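Local coordinates for protein of unknown function with cystatin-like fold (Xanthomonas campestris pv. campestris, PDB 3G8Z) that is of unknown function but has a cystatin-like fold and a SnoaL-like domain, the family named after a polyketide cyclase, at residues I44-H52 with T62-L73. Numbering follows the deposited sequence. Where two conformers were deposited one is given.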
ATOM      1  N   ILE A  44      10.133  -1.232  18.660  0.80 25.74           N
ATOM      2  CA  ILE A  44       9.112  -0.424  18.000  0.80 25.48           C
ATOM      3  C   ILE A  44       8.024  -1.268  17.335  0.80 25.12           C
ATOM      4  O   ILE A  44       7.009  -0.722  16.926  0.80 24.94           O
ATOM      5  CB  ILE A  44       9.688   0.559  16.956  0.80 25.62           C
ATOM      6  CG1 ILE A  44      10.296  -0.190  15.785  0.80 25.44           C
ATOM      7  CG2 ILE A  44      10.702   1.516  17.590  0.80 26.74           C
ATOM      8  CD1 ILE A  44      10.543   0.715  14.604  0.80 25.39           C
ATOM      9  N   ILE A  45       8.232  -2.578  17.223  1.00 24.68           N
ATOM     10  CA  ILE A  45       7.176  -3.463  16.740  1.00 24.29           C
ATOM     11  C   ILE A  45       6.377  -3.953  17.954  1.00 23.55           C
ATOM     12  O   ILE A  45       6.962  -4.430  18.930  1.00 22.64           O
ATOM     13  CB  ILE A  45       7.703  -4.686  15.998  1.00 24.38           C
ATOM     14  CG1 ILE A  45       8.495  -4.293  14.747  1.00 24.59           C
ATOM     15  CG2 ILE A  45       6.515  -5.616  15.622  1.00 25.67           C
ATOM     16  CD1 ILE A  45       9.247  -5.466  14.103  1.00 24.92           C
ATOM     17  N   SER A  46       5.054  -3.849  17.888  1.00 23.00           N
ATOM     18  CA  SER A  46       4.203  -4.301  18.984  1.00 22.83           C
ATOM     19  C   SER A  46       4.486  -5.753  19.313  1.00 22.19           C
ATOM     20  O   SER A  46       4.649  -6.567  18.400  1.00 21.94           O
ATOM     21  CB  SER A  46       2.725  -4.148  18.615  1.00 22.92           C
ATOM     22  OG  SER A  46       1.893  -4.759  19.584  1.00 24.58           O
ATOM     23  N   PRO A  47       4.508  -6.098  20.618  1.00 22.37           N
ATOM     24  CA  PRO A  47       4.562  -7.493  21.020  1.00 22.02           C
ATOM     25  C   PRO A  47       3.411  -8.318  20.453  1.00 21.70           C
ATOM     26  O   PRO A  47       3.557  -9.525  20.253  1.00 21.02           O
ATOM     27  CB  PRO A  47       4.448  -7.421  22.544  1.00 22.79           C
ATOM     28  CG  PRO A  47       4.872  -6.072  22.887  1.00 23.47           C
ATOM     29  CD  PRO A  47       4.457  -5.201  21.785  1.00 21.85           C
ATOM     30  N   ASP A  48       2.284  -7.662  20.192  0.80 21.87           N
ATOM     31  CA  ASP A  48       1.117  -8.331  19.635  0.80 22.06           C
ATOM     32  C   ASP A  48       0.957  -8.094  18.133  0.80 21.67           C
ATOM     33  O   ASP A  48      -0.146  -8.186  17.606  0.80 21.42           O
ATOM     34  CB  ASP A  48      -0.136  -7.836  20.350  0.80 22.48           C
ATOM     35  CG  ASP A  48      -0.098  -8.108  21.838  0.80 24.34           C
ATOM     36  OD1 ASP A  48       0.625  -9.040  22.269  0.80 26.77           O
ATOM     37  OD2 ASP A  48      -0.818  -7.402  22.578  0.80 30.22           O
ATOM     38  N   VAL A  49       2.060  -7.809  17.450  1.00 21.28           N
ATOM     39  CA  VAL A  49       2.027  -7.453  16.028  1.00 21.34           C
ATOM     40  C   VAL A  49       1.342  -8.534  15.182  1.00 21.28           C
ATOM     41  O   VAL A  49       1.574  -9.738  15.362  1.00 21.71           O
ATOM     42  CB  VAL A  49       3.460  -7.202  15.458  1.00 21.34           C
ATOM     43  CG1 VAL A  49       4.298  -8.473  15.536  1.00 22.06           C
ATOM     44  CG2 VAL A  49       3.418  -6.660  13.986  1.00 20.25           C
ATOM     45  N   ILE A  50       0.477  -8.102  14.274  1.00 20.97           N
ATOM     46  CA  ILE A  50      -0.111  -8.992  13.277  1.00 21.41           C
ATOM     47  C   ILE A  50       0.647  -8.795  11.975  1.00 21.41           C
ATOM     48  O   ILE A  50       0.682  -7.709  11.434  1.00 20.60           O
ATOM     49  CB  ILE A  50      -1.592  -8.669  13.017  1.00 21.69           C
ATOM     50  CG1 ILE A  50      -2.409  -8.768  14.310  1.00 22.56           C
ATOM     51  CG2 ILE A  50      -2.147  -9.617  11.958  1.00 22.39           C
ATOM     52  CD1 ILE A  50      -3.788  -8.092  14.215  1.00 22.81           C
ATOM     53  N   TRP A  51       1.278  -9.853  11.490  1.00 21.34           N
ATOM     54  CA  TRP A  51       2.192  -9.744  10.352  1.00 20.47           C
ATOM     55  C   TRP A  51       1.696 -10.593   9.176  1.00 20.74           C
ATOM     56  O   TRP A  51       1.639 -11.825   9.282  1.00 20.57           O
ATOM     57  CB  TRP A  51       3.562 -10.227  10.814  1.00 20.61           C
ATOM     58  CG  TRP A  51       4.636 -10.101   9.820  1.00 19.71           C
ATOM     59  CD1 TRP A  51       4.804 -10.851   8.696  1.00 20.63           C
ATOM     60  CD2 TRP A  51       5.721  -9.176   9.854  1.00 20.23           C
ATOM     61  NE1 TRP A  51       5.928 -10.443   8.014  1.00 20.97           N
ATOM     62  CE2 TRP A  51       6.511  -9.416   8.709  1.00 20.42           C
ATOM     63  CE3 TRP A  51       6.113  -8.178  10.746  1.00 19.45           C
ATOM     64  CZ2 TRP A  51       7.678  -8.696   8.445  1.00 22.43           C
ATOM     65  CZ3 TRP A  51       7.274  -7.469  10.475  1.00 20.48           C
ATOM     66  CH2 TRP A  51       8.032  -7.725   9.338  1.00 20.03           C
ATOM     67  N   HIS A  52       1.302  -9.944   8.080  1.00 19.95           N
ATOM     68  CA  HIS A  52       0.773 -10.659   6.903  1.00 20.47           C
ATOM     69  C   HIS A  52       1.844 -10.786   5.811  1.00 20.64           C
ATOM     70  O   HIS A  52       2.233  -9.797   5.182  1.00 21.48           O
ATOM     71  CB  HIS A  52      -0.444  -9.952   6.297  1.00 20.61           C
ATOM     72  CG  HIS A  52      -1.506  -9.579   7.285  1.00 20.86           C
ATOM     73  ND1 HIS A  52      -2.441 -10.477   7.744  1.00 21.80           N
ATOM     74  CD2 HIS A  52      -1.824  -8.388   7.840  1.00 20.82           C
ATOM     75  CE1 HIS A  52      -3.269  -9.863   8.576  1.00 22.66           C
ATOM     76  NE2 HIS A  52      -2.934  -8.583   8.627  1.00 21.08           N
ATOM     77  N   THR A  62      -0.373 -15.344   7.868  1.00 20.20           N
ATOM     78  CA  THR A  62      -0.487 -14.330   8.900  1.00 20.74           C
ATOM     79  C   THR A  62       0.104 -14.861  10.193  1.00 20.46           C
ATOM     80  O   THR A  62      -0.207 -15.970  10.627  1.00 20.48           O
ATOM     81  CB  THR A  62      -1.943 -13.884   9.089  1.00 21.19           C
ATOM     82  OG1 THR A  62      -2.393 -13.292   7.869  1.00 21.81           O
ATOM     83  CG2 THR A  62      -2.046 -12.846  10.186  1.00 20.35           C
ATOM     84  N   HIS A  63       0.988 -14.078  10.783  1.00 19.84           N
ATOM     85  CA  HIS A  63       1.661 -14.457  12.008  1.00 21.51           C
ATOM     86  C   HIS A  63       1.322 -13.426  13.064  1.00 20.87           C
ATOM     87  O   HIS A  63       1.220 -12.252  12.757  1.00 20.79           O
ATOM     88  CB  HIS A  63       3.153 -14.496  11.752  1.00 21.04           C
ATOM     89  CG  HIS A  63       3.501 -15.244  10.510  1.00 24.34           C
ATOM     90  ND1 HIS A  63       3.472 -16.621  10.447  1.00 26.60           N
ATOM     91  CD2 HIS A  63       3.843 -14.814   9.274  1.00 24.60           C
ATOM     92  CE1 HIS A  63       3.805 -17.005   9.224  1.00 27.64           C
ATOM     93  NE2 HIS A  63       4.034 -15.926   8.494  1.00 25.40           N
ATOM     94  N   ARG A  64       1.172 -13.867  14.305  0.50 20.79           N
ATOM     95  CA  ARG A  64       0.751 -12.984  15.378  0.50 20.58           C
ATOM     96  C   ARG A  64       1.695 -13.077  16.565  0.50 20.90           C
ATOM     97  O   ARG A  64       1.995 -14.169  17.050  0.50 20.19           O
ATOM     98  CB  ARG A  64      -0.659 -13.349  15.828  0.50 20.79           C
ATOM     99  CG  ARG A  64      -1.193 -12.483  16.951  0.50 21.01           C
ATOM    100  CD  ARG A  64      -1.831 -11.241  16.418  0.50 22.44           C
ATOM    101  NE  ARG A  64      -2.582 -10.502  17.430  0.50 22.56           N
ATOM    102  CZ  ARG A  64      -3.897 -10.290  17.402  0.50 22.79           C
ATOM    103  NH1 ARG A  64      -4.654 -10.774  16.422  0.50 22.90           N
ATOM    104  NH2 ARG A  64      -4.464  -9.585  18.370  0.50 23.57           N
ATOM    105  N   GLY A  65       2.148 -11.922  17.036  1.00 20.81           N
ATOM    106  CA  GLY A  65       3.017 -11.856  18.177  1.00 21.54           C
ATOM    107  C   GLY A  65       4.480 -11.914  17.815  1.00 22.17           C
ATOM    108  O   GLY A  65       4.873 -12.684  16.951  1.00 21.30           O
HETATM  109  N   MSE A  66       5.272 -11.086  18.486  1.00 23.36           N
HETATM  110  CA  MSE A  66       6.726 -11.086  18.323  1.00 24.82           C
HETATM  111  C   MSE A  66       7.349 -12.406  18.757  1.00 25.05           C
HETATM  112  O   MSE A  66       8.450 -12.735  18.312  1.00 25.72           O
HETATM  113  CB  MSE A  66       7.360  -9.932  19.095  1.00 25.53           C
HETATM  114  CG  MSE A  66       7.261  -8.614  18.381  1.00 27.32           C
HETATM  115 SE   MSE A  66       8.195  -8.611  16.661  0.75 33.32          SE
HETATM  116  CE  MSE A  66       9.984  -8.912  17.307  1.00 30.87           C
ATOM    117  N   ALA A  67       6.650 -13.177  19.596  1.00 24.64           N
ATOM    118  CA  ALA A  67       7.143 -14.505  19.974  1.00 24.55           C
ATOM    119  C   ALA A  67       7.311 -15.365  18.742  1.00 24.37           C
ATOM    120  O   ALA A  67       8.191 -16.221  18.696  1.00 23.92           O
ATOM    121  CB  ALA A  67       6.211 -15.188  20.991  1.00 24.82           C
ATOM    122  N   VAL A  68       6.475 -15.110  17.737  1.00 23.86           N
ATOM    123  CA  VAL A  68       6.498 -15.837  16.469  1.00 23.99           C
ATOM    124  C   VAL A  68       7.255 -15.060  15.400  1.00 23.88           C
ATOM    125  O   VAL A  68       8.107 -15.613  14.682  1.00 23.51           O
ATOM    126  CB  VAL A  68       5.048 -16.090  15.960  1.00 23.90           C
ATOM    127  CG1 VAL A  68       5.042 -16.476  14.486  1.00 25.75           C
ATOM    128  CG2 VAL A  68       4.351 -17.155  16.849  1.00 25.69           C
ATOM    129  N   VAL A  69       6.940 -13.777  15.290  1.00 22.99           N
ATOM    130  CA  VAL A  69       7.553 -12.948  14.264  1.00 23.46           C
ATOM    131  C   VAL A  69       9.061 -12.780  14.443  1.00 23.37           C
ATOM    132  O   VAL A  69       9.784 -12.803  13.461  1.00 24.09           O
ATOM    133  CB  VAL A  69       6.899 -11.552  14.167  1.00 22.65           C
ATOM    134  CG1 VAL A  69       7.729 -10.622  13.257  1.00 24.38           C
ATOM    135  CG2 VAL A  69       5.483 -11.667  13.645  1.00 22.60           C
ATOM    136  N   GLY A  70       9.542 -12.591  15.666  1.00 23.25           N
ATOM    137  CA  GLY A  70      10.981 -12.418  15.869  1.00 23.72           C
ATOM    138  C   GLY A  70      11.774 -13.610  15.339  1.00 24.01           C
ATOM    139  O   GLY A  70      12.650 -13.470  14.490  1.00 25.03           O
ATOM    140  N   PRO A  71      11.460 -14.801  15.817  1.00 24.27           N
ATOM    141  CA  PRO A  71      12.121 -15.994  15.306  1.00 24.39           C
ATOM    142  C   PRO A  71      11.965 -16.200  13.800  1.00 24.46           C
ATOM    143  O   PRO A  71      12.892 -16.687  13.153  1.00 24.49           O
ATOM    144  CB  PRO A  71      11.449 -17.123  16.107  1.00 24.68           C
ATOM    145  CG  PRO A  71      10.987 -16.467  17.326  1.00 24.22           C
ATOM    146  CD  PRO A  71      10.532 -15.130  16.913  1.00 24.41           C
HETATM  147  N   MSE A  72      10.826 -15.819  13.246  0.50 24.18           N
HETATM  148  CA  MSE A  72      10.622 -15.947  11.820  0.50 24.10           C
HETATM  149  C   MSE A  72      11.542 -15.020  11.024  0.50 24.32           C
HETATM  150  O   MSE A  72      12.032 -15.407   9.961  0.50 24.58           O
HETATM  151  CB  MSE A  72       9.173 -15.635  11.479  0.50 23.73           C
HETATM  152  CG  MSE A  72       8.831 -15.859  10.038  0.50 23.02           C
HETATM  153 SE   MSE A  72       7.095 -15.125   9.754  0.38 24.09          SE
HETATM  154  CE  MSE A  72       7.477 -13.145   9.836  0.50 20.55           C
ATOM    155  N   LEU A  73      11.733 -13.796  11.518  1.00 24.60           N
ATOM    156  CA  LEU A  73      12.662 -12.853  10.916  1.00 24.44           C
ATOM    157  C   LEU A  73      14.081 -13.399  10.984  1.00 24.39           C
ATOM    158  O   LEU A  73      14.850 -13.275  10.040  1.00 24.05           O
ATOM    159  CB  LEU A  73      12.567 -11.497  11.603  1.00 24.85           C
ATOM    160  CG  LEU A  73      11.284 -10.707  11.344  1.00 25.63           C
ATOM    161  CD1 LEU A  73      11.265  -9.431  12.175  1.00 25.69           C
ATOM    162  CD2 LEU A  73      11.135 -10.382   9.852  1.00 24.64           C
TER
HETATM  163  O   HOH W   1       4.462 -12.328  21.537  1.00 41.76           O
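Trp-51 and the first turns of helix 66-73 make the tight part of this contact. A chi1 of -176° swings the indole away from its backbone N and against helix 66-73; CE of selenomethionine Met-72 sits over one face, 3.8 Å from the five-ring centroid, a CH-pi contact. Val-69 CG1 rests against Trp-51 CE3 (3.9 Å), while its CG2 packs on Trp-51 CB at 3.7 Å. Farther along, the selenium of Met-66 comes 3.6 Å from Ile-45 CG2, its chain bent twice to get there.

Between strands 49-52 and 62-64 the pairing is antiparallel: Trp-51 and His-63 exchange both backbone bonds, and Gly-65 N, at the helix N-cap, gives to Val-49 O at 2.8 Å. Pro-47 O takes Met-66 N from above its carbonyl plane and receives a water held by Ala-67 N.

The sheet face carrying Ile-50, His-52, Thr-62 and Arg-64 is the solvent side and more polar. Arg-64 lays its guanidinium across Ile-50, and Thr-62 OG1 and His-52 ND1 share a 2.8 Å hydrogen bond in the ring plane; Glu-131 OE2 bonds His-52 NE2.

This hairpin forms one margin of the curved cystatin-like sheet, strand 128-136 flanking 49-53, with Tyr-29 of helix 22-35 touching Trp-51.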